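Local coordinates for short chain dehydrogenase (A0QTM2 homolog) (Mycobacterium thermoresistibile, PDB 3SC4) that probably catalyses NAD(P)(H)-dependent oxidation or reduction of a small-molecule substrate, as a Rossmann-fold enzyme of the short-chain dehydrogenase/reductase family, at the interface of chains A and B. Coordinates in Å, arbitrary orientation; residue numbers count along the deposited sequence, not the author numbering. Chains: chain A/B, Short chain dehydrogenase (A0QTM2 homolog).

Contact 1: the interface of chains A and B. Residues chain A 109, 112-114, 117-118, 165, 168; chain B 77, 126, 129-130, 133.
Helix 114-135 of the Rossmann fold packs here against its counterpart in the second chain, the long-helix pairing common in short-chain dehydrogenase oligomers. B:Tyr129 buries 98 Å² of its own surface against chain A, the most in this patch. With CG anti to the backbone N (chi1 -176°), it reaches tip to tip toward A:Phe117, so that the two rings stack with centroids 4.1 Å apart and planes inclined by 24°. A:Phe117 CD1 lies over the centre of the tyrosine face. B:Tyr129 OH donates to the backbone A:Val112 O at 2.7 Å, meeting a carbonyl lone pair in plane, and A:Ile109 slides antiparallel past the same ring.

B:Gln133 fixes the loop leading into the helix of chain A. B:Gln133 NE2 donates to A:Ile109 O at 3.0 Å, an almost straight bond (173° at H) nearly along the C=O axis and in the amide plane; a bent, weak bond also reaches A:Val112 O. The amide's other end, OE1, is linked through water 1 to A:Leu114 N.

The extended B:Arg126 grips A:Asp118 side-on. B:Arg126 NE donates to A:Asp118 OD1 at 2.6 Å and NH2 of the same arginine to A:Asp118 OD2 at 2.9 Å, a nearly coplanar salt bridge using the syn lone pair of each oxygen. A:Leu114 crosses at about a right angle and lays CD2 over the guanidinium face, 3.4 Å from B:Arg126 NH2, while CD1 packs on B:Ala130. Stack, salt bridge and loop clamp probably hold the helices in register across the deposited pair, which resembles family assemblies, though the structure alone does not prove it biological.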
ATOM      1  N   ILE A 109       9.064   8.109  -8.699  1.00 22.16           N
ATOM      2  CA  ILE A 109       9.136   8.840  -7.447  1.00 22.03           C
ATOM      3  C   ILE A 109       9.821  10.179  -7.686  1.00 23.73           C
ATOM      4  O   ILE A 109       9.530  11.141  -6.990  1.00 23.58           O
ATOM      5  CB  ILE A 109       9.890   8.048  -6.369  1.00 22.24           C
ATOM      6  CG1 ILE A 109       9.924   8.785  -5.025  1.00 22.66           C
ATOM      7  CG2 ILE A 109      11.304   7.719  -6.796  1.00 22.16           C
ATOM      8  CD1 ILE A 109       9.988   7.814  -3.809  1.00 19.95           C
ATOM      9  N   VAL A 112       6.676  12.413  -9.641  1.00 24.54           N
ATOM     10  CA  VAL A 112       5.346  12.553  -9.073  1.00 22.80           C
ATOM     11  C   VAL A 112       5.395  13.229  -7.701  1.00 23.76           C
ATOM     12  O   VAL A 112       5.699  12.594  -6.706  1.00 23.14           O
ATOM     13  CB  VAL A 112       4.676  11.207  -8.928  1.00 21.91           C
ATOM     14  CG1 VAL A 112       3.308  11.360  -8.227  1.00 19.40           C
ATOM     15  CG2 VAL A 112       4.525  10.552 -10.301  1.00 20.90           C
ATOM     16  N   PRO A 113       5.071  14.528  -7.637  1.00 24.47           N
ATOM     17  CA  PRO A 113       5.111  15.201  -6.350  1.00 25.03           C
ATOM     18  C   PRO A 113       4.098  14.675  -5.362  1.00 24.08           C
ATOM     19  O   PRO A 113       3.125  14.030  -5.738  1.00 22.22           O
ATOM     20  CB  PRO A 113       4.775  16.665  -6.692  1.00 25.89           C
ATOM     21  CG  PRO A 113       4.985  16.775  -8.165  1.00 26.72           C
ATOM     22  CD  PRO A 113       4.607  15.423  -8.703  1.00 24.61           C
ATOM     23  N   LEU A 114       4.343  14.986  -4.095  1.00 25.24           N
ATOM     24  CA  LEU A 114       3.546  14.498  -2.990  1.00 25.70           C
ATOM     25  C   LEU A 114       2.061  14.774  -3.205  1.00 26.60           C
ATOM     26  O   LEU A 114       1.230  13.878  -3.058  1.00 25.72           O
ATOM     27  CB  LEU A 114       4.028  15.152  -1.702  1.00 26.55           C
ATOM     28  CG  LEU A 114       3.678  14.476  -0.383  1.00 25.50           C
ATOM     29  CD1 LEU A 114       4.241  13.064  -0.303  1.00 21.42           C
ATOM     30  CD2 LEU A 114       4.245  15.355   0.713  1.00 26.28           C
ATOM     31  N   PHE A 117       0.781  12.269  -5.496  1.00 23.10           N
ATOM     32  CA  PHE A 117       0.786  10.995  -4.792  1.00 22.32           C
ATOM     33  C   PHE A 117      -0.462  10.870  -3.914  1.00 21.74           C
ATOM     34  O   PHE A 117      -1.157   9.851  -3.947  1.00 19.83           O
ATOM     35  CB  PHE A 117       2.066  10.876  -3.958  1.00 22.63           C
ATOM     36  CG  PHE A 117       2.105   9.684  -3.085  1.00 21.47           C
ATOM     37  CD1 PHE A 117       2.733   8.532  -3.505  1.00 20.41           C
ATOM     38  CD2 PHE A 117       1.503   9.710  -1.839  1.00 22.04           C
ATOM     39  CE1 PHE A 117       2.769   7.436  -2.724  1.00 19.90           C
ATOM     40  CE2 PHE A 117       1.533   8.600  -1.030  1.00 21.54           C
ATOM     41  CZ  PHE A 117       2.165   7.456  -1.475  1.00 21.68           C
ATOM     42  N   ASP A 118      -0.733  11.932  -3.157  1.00 22.47           N
ATOM     43  CA  ASP A 118      -1.931  12.019  -2.323  1.00 22.84           C
ATOM     44  C   ASP A 118      -3.210  11.779  -3.101  1.00 22.68           C
ATOM     45  O   ASP A 118      -4.120  11.166  -2.595  1.00 23.45           O
ATOM     46  CB  ASP A 118      -2.028  13.376  -1.634  1.00 23.23           C
ATOM     47  CG  ASP A 118      -0.979  13.559  -0.588  1.00 23.55           C
ATOM     48  OD1 ASP A 118      -0.284  12.584  -0.260  1.00 20.29           O
ATOM     49  OD2 ASP A 118      -0.807  14.694  -0.104  1.00 28.01           O
ATOM     50  N   PRO A 165       4.796   5.200  -7.677  1.00 18.74           N
ATOM     51  CA  PRO A 165       3.632   5.789  -7.056  1.00 17.48           C
ATOM     52  C   PRO A 165       2.333   5.090  -7.390  1.00 16.35           C
ATOM     53  O   PRO A 165       1.515   4.839  -6.501  1.00 16.00           O
ATOM     54  CB  PRO A 165       3.631   7.206  -7.620  1.00 18.20           C
ATOM     55  CG  PRO A 165       4.991   7.503  -7.893  1.00 18.71           C
ATOM     56  CD  PRO A 165       5.663   6.229  -8.263  1.00 19.65           C
ATOM     57  N   MET A 168       2.083   1.547  -5.952  1.00 14.72           N
ATOM     58  CA  MET A 168       1.720   1.584  -4.529  1.00 14.61           C
ATOM     59  C   MET A 168       0.223   1.690  -4.359  1.00 14.91           C
ATOM     60  O   MET A 168      -0.366   1.100  -3.460  1.00 15.38           O
ATOM     61  CB  MET A 168       2.396   2.759  -3.834  1.00 14.84           C
ATOM     62  CG  MET A 168       3.907   2.526  -3.675  1.00 16.10           C
ATOM     63  SD  MET A 168       4.780   3.883  -2.950  1.00 15.21           S
ATOM     64  CE  MET A 168       3.907   3.989  -1.384  1.00 17.37           C
TER
ATOM     65  N   GLY B  77       4.595  17.704   4.176  1.00 30.27           N
ATOM     66  CA  GLY B  77       5.593  17.555   3.131  1.00 30.38           C
ATOM     67  C   GLY B  77       6.600  18.684   3.105  1.00 31.58           C
ATOM     68  O   GLY B  77       7.772  18.480   2.773  1.00 31.78           O
ATOM     69  N   ARG B 126       2.865   7.243   3.019  1.00 17.30           N
ATOM     70  CA  ARG B 126       3.113   8.587   2.537  1.00 17.83           C
ATOM     71  C   ARG B 126       4.448   9.117   3.070  1.00 17.40           C
ATOM     72  O   ARG B 126       5.248   9.676   2.322  1.00 17.32           O
ATOM     73  CB  ARG B 126       1.963   9.492   2.940  1.00 17.98           C
ATOM     74  CG  ARG B 126       2.007  10.850   2.267  1.00 21.85           C
ATOM     75  CD  ARG B 126       0.784  11.679   2.613  1.00 24.34           C
ATOM     76  NE  ARG B 126       0.781  13.022   2.022  1.00 26.02           N
ATOM     77  CZ  ARG B 126       1.234  14.125   2.617  1.00 29.39           C
ATOM     78  NH1 ARG B 126       1.806  14.058   3.813  1.00 30.95           N
ATOM     79  NH2 ARG B 126       1.140  15.314   2.003  1.00 30.23           N
ATOM     80  N   TYR B 129       7.484   7.652   1.417  1.00 16.03           N
ATOM     81  CA  TYR B 129       7.550   8.224   0.087  1.00 16.70           C
ATOM     82  C   TYR B 129       8.162   9.643   0.153  1.00 17.72           C
ATOM     83  O   TYR B 129       9.153   9.933  -0.516  1.00 18.16           O
ATOM     84  CB  TYR B 129       6.148   8.250  -0.530  1.00 16.70           C
ATOM     85  CG  TYR B 129       6.100   8.735  -1.965  1.00 17.71           C
ATOM     86  CD1 TYR B 129       6.309   7.859  -3.016  1.00 17.63           C
ATOM     87  CD2 TYR B 129       5.840  10.060  -2.270  1.00 17.66           C
ATOM     88  CE1 TYR B 129       6.254   8.292  -4.322  1.00 17.28           C
ATOM     89  CE2 TYR B 129       5.810  10.504  -3.588  1.00 17.82           C
ATOM     90  CZ  TYR B 129       6.015   9.604  -4.602  1.00 16.56           C
ATOM     91  OH  TYR B 129       5.993  10.001  -5.904  1.00 16.25           O
ATOM     92  N   ALA B 130       7.585  10.513   0.982  1.00 17.46           N
ATOM     93  CA  ALA B 130       8.029  11.921   1.066  1.00 18.15           C
ATOM     94  C   ALA B 130       9.493  12.046   1.534  1.00 18.01           C
ATOM     95  O   ALA B 130      10.298  12.747   0.927  1.00 17.97           O
ATOM     96  CB  ALA B 130       7.096  12.715   1.988  1.00 17.43           C
ATOM     97  N   GLN B 133      11.783  10.560  -1.275  1.00 20.64           N
ATOM     98  CA  GLN B 133      11.797  11.429  -2.428  1.00 21.61           C
ATOM     99  C   GLN B 133      12.648  12.638  -2.173  1.00 23.41           C
ATOM    100  O   GLN B 133      13.405  13.101  -3.046  1.00 25.04           O
ATOM    101  CB  GLN B 133      10.384  11.897  -2.751  1.00 21.73           C
ATOM    102  CG  GLN B 133      10.269  12.862  -3.937  1.00 21.24           C
ATOM    103  CD  GLN B 133       8.857  13.407  -4.058  1.00 21.33           C
ATOM    104  OE1 GLN B 133       8.397  14.149  -3.189  1.00 21.57           O
ATOM    105  NE2 GLN B 133       8.151  13.021  -5.118  1.00 17.03           N
TER
HETATM  106  O   HOH W   1       6.720  16.352  -3.510  1.00  6.90           O

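Contact 2: the interface of chains A and B. Residues chain A 107-109, 161-165, 167-168; chain B 136, 175-176, 179-180, 182-184.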
ATOM      1  N   GLY A 107       4.477   8.460 -13.736  1.00 21.28           N
ATOM      2  CA  GLY A 107       5.835   8.897 -13.410  1.00 21.53           C
ATOM      3  C   GLY A 107       6.469   8.151 -12.231  1.00 21.45           C
ATOM      4  O   GLY A 107       5.793   7.419 -11.455  1.00 20.30           O
ATOM      5  N   SER A 108       7.770   8.359 -12.088  1.00 21.62           N
ATOM      6  CA  SER A 108       8.541   7.771 -11.024  1.00 21.82           C
ATOM      7  C   SER A 108       8.444   8.610  -9.766  1.00 21.96           C
ATOM      8  O   SER A 108       7.841   9.686  -9.760  1.00 21.18           O
ATOM      9  CB  SER A 108      10.008   7.706 -11.427  1.00 23.26           C
ATOM     10  OG  SER A 108      10.590   8.996 -11.319  1.00 23.77           O
ATOM     11  N   ILE A 109       9.064   8.109  -8.699  1.00 22.16           N
ATOM     12  CA  ILE A 109       9.136   8.840  -7.447  1.00 22.03           C
ATOM     13  C   ILE A 109       9.821  10.179  -7.686  1.00 23.73           C
ATOM     14  O   ILE A 109       9.530  11.141  -6.990  1.00 23.58           O
ATOM     15  CB  ILE A 109       9.890   8.048  -6.369  1.00 22.24           C
ATOM     16  CG1 ILE A 109       9.924   8.785  -5.025  1.00 22.66           C
ATOM     17  CG2 ILE A 109      11.304   7.719  -6.796  1.00 22.16           C
ATOM     18  CD1 ILE A 109       9.988   7.814  -3.809  1.00 19.95           C
ATOM     19  N   LEU A 161       7.282  -3.639 -10.341  1.00 25.04           N
ATOM     20  CA  LEU A 161       7.291  -2.744  -9.204  1.00 25.06           C
ATOM     21  C   LEU A 161       7.505  -1.298  -9.638  1.00 26.38           C
ATOM     22  O   LEU A 161       7.914  -0.454  -8.864  1.00 26.95           O
ATOM     23  CB  LEU A 161       8.333  -3.199  -8.186  1.00 25.00           C
ATOM     24  CG  LEU A 161       8.054  -4.585  -7.588  1.00 24.14           C
ATOM     25  CD1 LEU A 161       9.239  -5.066  -6.765  1.00 22.12           C
ATOM     26  CD2 LEU A 161       6.783  -4.594  -6.752  1.00 18.60           C
ATOM     27  N   ARG A 162       7.208  -0.994 -10.887  1.00 28.33           N
ATOM     28  CA  ARG A 162       7.153   0.386 -11.288  1.00 29.42           C
ATOM     29  C   ARG A 162       6.035   0.709 -12.286  1.00 28.48           C
ATOM     30  O   ARG A 162       5.456  -0.178 -12.898  1.00 29.54           O
ATOM     31  CB  ARG A 162       8.534   0.852 -11.743  1.00 31.26           C
ATOM     32  CG  ARG A 162       9.203   0.186 -12.902  1.00 35.87           C
ATOM     33  CD  ARG A 162      10.705   0.301 -12.644  1.00 40.33           C
ATOM     34  NE  ARG A 162      11.558   0.046 -13.794  1.00 45.56           N
ATOM     35  CZ  ARG A 162      12.134   0.987 -14.550  1.00 50.06           C
ATOM     36  NH1 ARG A 162      11.955   2.303 -14.332  1.00 51.09           N
ATOM     37  NH2 ARG A 162      12.902   0.608 -15.552  1.00 51.92           N
ATOM     38  N   PRO A 163       5.676   1.992 -12.410  1.00 27.07           N
ATOM     39  CA  PRO A 163       6.172   3.135 -11.668  1.00 25.54           C
ATOM     40  C   PRO A 163       5.667   3.107 -10.231  1.00 23.87           C
ATOM     41  O   PRO A 163       4.511   2.774  -9.964  1.00 22.38           O
ATOM     42  CB  PRO A 163       5.610   4.333 -12.437  1.00 26.04           C
ATOM     43  CG  PRO A 163       4.490   3.817 -13.269  1.00 25.75           C
ATOM     44  CD  PRO A 163       4.607   2.339 -13.372  1.00 26.33           C
ATOM     45  N   THR A 164       6.547   3.463  -9.315  1.00 22.94           N
ATOM     46  CA  THR A 164       6.301   3.284  -7.908  1.00 21.65           C
ATOM     47  C   THR A 164       5.018   3.919  -7.402  1.00 19.35           C
ATOM     48  O   THR A 164       4.212   3.249  -6.793  1.00 18.04           O
ATOM     49  CB  THR A 164       7.532   3.735  -7.102  1.00 22.82           C
ATOM     50  OG1 THR A 164       8.663   2.981  -7.566  1.00 25.13           O
ATOM     51  CG2 THR A 164       7.320   3.503  -5.614  1.00 22.19           C
ATOM     52  N   PRO A 165       4.796   5.200  -7.677  1.00 18.74           N
ATOM     53  CA  PRO A 165       3.632   5.789  -7.056  1.00 17.48           C
ATOM     54  C   PRO A 165       2.333   5.090  -7.390  1.00 16.35           C
ATOM     55  O   PRO A 165       1.515   4.839  -6.501  1.00 16.00           O
ATOM     56  CB  PRO A 165       3.631   7.206  -7.620  1.00 18.20           C
ATOM     57  CG  PRO A 165       4.991   7.503  -7.893  1.00 18.71           C
ATOM     58  CD  PRO A 165       5.663   6.229  -8.263  1.00 19.65           C
ATOM     59  N   MET A 167       1.903   1.996  -8.726  1.00 15.42           N
ATOM     60  CA  MET A 167       1.965   0.631  -8.238  1.00 15.54           C
ATOM     61  C   MET A 167       1.607   0.592  -6.746  1.00 15.13           C
ATOM     62  O   MET A 167       0.878  -0.289  -6.330  1.00 15.42           O
ATOM     63  CB  MET A 167       3.348   0.037  -8.491  1.00 16.14           C
ATOM     64  CG  MET A 167       3.573  -1.348  -7.900  1.00 16.76           C
ATOM     65  SD  MET A 167       3.979  -1.303  -6.129  1.00 17.26           S
ATOM     66  CE  MET A 167       5.592  -0.545  -6.178  1.00 14.36           C
ATOM     67  N   MET A 168       2.083   1.547  -5.952  1.00 14.72           N
ATOM     68  CA  MET A 168       1.720   1.584  -4.529  1.00 14.61           C
ATOM     69  C   MET A 168       0.223   1.690  -4.359  1.00 14.91           C
ATOM     70  O   MET A 168      -0.366   1.100  -3.460  1.00 15.38           O
ATOM     71  CB  MET A 168       2.396   2.759  -3.834  1.00 14.84           C
ATOM     72  CG  MET A 168       3.907   2.526  -3.675  1.00 16.10           C
ATOM     73  SD  MET A 168       4.780   3.883  -2.950  1.00 15.21           S
ATOM     74  CE  MET A 168       3.907   3.989  -1.384  1.00 17.37           C
TER
ATOM     75  N   ILE B 136      16.469  11.732  -2.110  1.00 24.64           N
ATOM     76  CA  ILE B 136      17.094  11.148  -3.289  1.00 24.98           C
ATOM     77  C   ILE B 136      18.069  12.071  -4.058  1.00 27.19           C
ATOM     78  O   ILE B 136      19.185  11.645  -4.346  1.00 28.17           O
ATOM     79  CB  ILE B 136      16.059  10.521  -4.238  1.00 24.61           C
ATOM     80  CG1 ILE B 136      15.661   9.140  -3.692  1.00 22.11           C
ATOM     81  CG2 ILE B 136      16.628  10.417  -5.688  1.00 23.46           C
ATOM     82  CD1 ILE B 136      14.348   8.597  -4.187  1.00 19.22           C
ATOM     83  N   LEU B 175       6.622  -1.831  -0.386  1.00 14.27           N
ATOM     84  CA  LEU B 175       6.437  -1.597  -1.831  1.00 14.21           C
ATOM     85  C   LEU B 175       7.109  -0.303  -2.308  1.00 14.83           C
ATOM     86  O   LEU B 175       7.681  -0.241  -3.408  1.00 14.31           O
ATOM     87  CB  LEU B 175       4.954  -1.598  -2.185  1.00 13.98           C
ATOM     88  CG  LEU B 175       4.282  -2.970  -2.143  1.00 12.99           C
ATOM     89  CD1 LEU B 175       2.786  -2.817  -2.350  1.00 11.27           C
ATOM     90  CD2 LEU B 175       4.903  -3.880  -3.216  1.00  9.66           C
ATOM     91  N   CYS B 176       7.055   0.730  -1.477  1.00 15.10           N
ATOM     92  CA  CYS B 176       7.753   1.951  -1.804  1.00 15.98           C
ATOM     93  C   CYS B 176       9.252   1.663  -1.963  1.00 17.02           C
ATOM     94  O   CYS B 176       9.876   2.064  -2.958  1.00 18.72           O
ATOM     95  CB  CYS B 176       7.516   2.984  -0.737  1.00 15.98           C
ATOM     96  SG  CYS B 176       8.171   4.585  -1.153  1.00 18.22           S
ATOM     97  N   GLY B 179       9.996  -0.409  -5.076  1.00 18.52           N
ATOM     98  CA  GLY B 179       9.814   0.376  -6.282  1.00 19.56           C
ATOM     99  C   GLY B 179      10.992   1.307  -6.497  1.00 20.60           C
ATOM    100  O   GLY B 179      11.568   1.348  -7.583  1.00 21.22           O
ATOM    101  N   ILE B 180      11.341   2.053  -5.447  1.00 20.57           N
ATOM    102  CA  ILE B 180      12.507   2.910  -5.463  1.00 21.06           C
ATOM    103  C   ILE B 180      13.757   2.139  -5.884  1.00 21.17           C
ATOM    104  O   ILE B 180      14.575   2.665  -6.590  1.00 21.53           O
ATOM    105  CB  ILE B 180      12.797   3.492  -4.074  1.00 20.82           C
ATOM    106  CG1 ILE B 180      11.775   4.536  -3.681  1.00 20.86           C
ATOM    107  CG2 ILE B 180      14.162   4.153  -4.060  1.00 21.81           C
ATOM    108  CD1 ILE B 180      11.990   4.974  -2.235  1.00 18.80           C
ATOM    109  N   GLU B 182      14.048  -0.244  -7.989  1.00 22.60           N
ATOM    110  CA  GLU B 182      14.032  -0.280  -9.450  1.00 23.53           C
ATOM    111  C   GLU B 182      14.261   1.081 -10.109  1.00 23.68           C
ATOM    112  O   GLU B 182      15.049   1.184 -11.077  1.00 24.38           O
ATOM    113  CB  GLU B 182      12.748  -0.928  -9.995  1.00 23.07           C
ATOM    114  CG  GLU B 182      12.565  -2.391  -9.565  1.00 23.89           C
ATOM    115  CD  GLU B 182      13.842  -3.219  -9.735  1.00 27.36           C
ATOM    116  OE1 GLU B 182      14.353  -3.258 -10.880  1.00 30.60           O
ATOM    117  OE2 GLU B 182      14.340  -3.808  -8.728  1.00 27.12           O
ATOM    118  N   GLU B 183      13.595   2.113  -9.594  1.00 22.63           N
ATOM    119  CA  GLU B 183      13.597   3.427 -10.249  1.00 22.52           C
ATOM    120  C   GLU B 183      14.918   4.164 -10.058  1.00 23.95           C
ATOM    121  O   GLU B 183      15.260   5.015 -10.884  1.00 25.05           O
ATOM    122  CB  GLU B 183      12.415   4.287  -9.790  1.00 21.44           C
ATOM    123  CG  GLU B 183      11.065   3.734 -10.268  1.00 19.84           C
ATOM    124  CD  GLU B 183       9.872   4.576  -9.866  1.00 18.35           C
ATOM    125  OE1 GLU B 183       9.925   5.323  -8.851  1.00 16.47           O
ATOM    126  OE2 GLU B 183       8.860   4.478 -10.579  1.00 15.71           O
ATOM    127  N   LEU B 184      15.678   3.810  -9.021  1.00 24.03           N
ATOM    128  CA  LEU B 184      16.970   4.421  -8.759  1.00 25.39           C
ATOM    129  C   LEU B 184      18.171   3.504  -9.045  1.00 27.16           C
ATOM    130  O   LEU B 184      19.326   3.838  -8.739  1.00 27.62           O
ATOM    131  CB  LEU B 184      16.996   4.928  -7.332  1.00 24.91           C
ATOM    132  CG  LEU B 184      16.369   6.310  -7.075  1.00 26.46           C
ATOM    133  CD1 LEU B 184      15.046   6.529  -7.757  1.00 27.04           C
ATOM    134  CD2 LEU B 184      16.187   6.455  -5.568  1.00 28.31           C
TER
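The backbone of chain A passes through a cis peptide bond between A:Arg162 and A:Pro163 and then turns at A:Thr164 into helix 164-183, presenting the amide N of that first helical residue to chain B. This is the helix bearing the Tyr-X-X-X-Lys motif of short-chain dehydrogenases, with A:Met167 and A:Met168 inside the motif.

B:Glu183, the last residue of the same helix in the partner, buries 109 Å² of its own surface and carries the polar contact. Its chain is extended beyond CG (chi2 -178°), placing the carboxylate between the helix start and the loop 107-109. B:Glu183 OE2 accepts from A:Thr164 N at 2.8 Å, and OE1 of B:Glu183 from A:Ile109 N at 2.9 Å. Both amides come from above the carboxylate plane, 53° and 36° out of it, so neither uses an in-plane approach. A:Thr164 holds OG1 beside its own backbone N; this OG1, 3.0 Å from B:Glu183 OE1, can add a hydrogen bond, though a strongly bent one at the acceptor. OE1 may thus be gripped twice, and the positive end of the helix dipole would probably favour an ionised glutamate.

A:Ser108 turns its CB, rather than its hydroxyl, to this carboxylate. A:Arg162 crosses B:Glu182 at about a right angle and touches it through carbons, A:Arg162 CD to B:Glu182 CB at 3.6 Å. The opposite charges remain apart, A:Arg162 NE lying 5.2 Å from B:Glu182 OE1, so any attraction is long-range.

Apolar groups flank the polar centre. A:Ile109 directs CD1 obliquely at B:Ile180 CG1, 3.7 Å away, while its CG2 branch faces B:Leu184 and B:Ile136. Bent at chi3, A:Met168 lays SD 3.6 Å from B:Cys176 CB. A:Met167, bent at chi2 and chi3, brings its SD 4.0 Å from B:Leu175 CD2.

The C-alpha centres of contact 1 and contact 2 lie about 9 Å apart, and A:Ile109, A:Pro165 and A:Met168 belong to both. A:Ile109 joins them most directly: its backbone O is bound in contact 1 and its backbone N in contact 2, so one loop residue is held from two helices of chain B. Contact 1 centres on helix 114-135, contact 2 on helix 164-183, and the two-fold axis repeats each with the chains exchanged. This four-helix pairing resembles that of many dimeric and tetrameric family members, so the interface is probably biological, and through the motif helix it may help steady the active site.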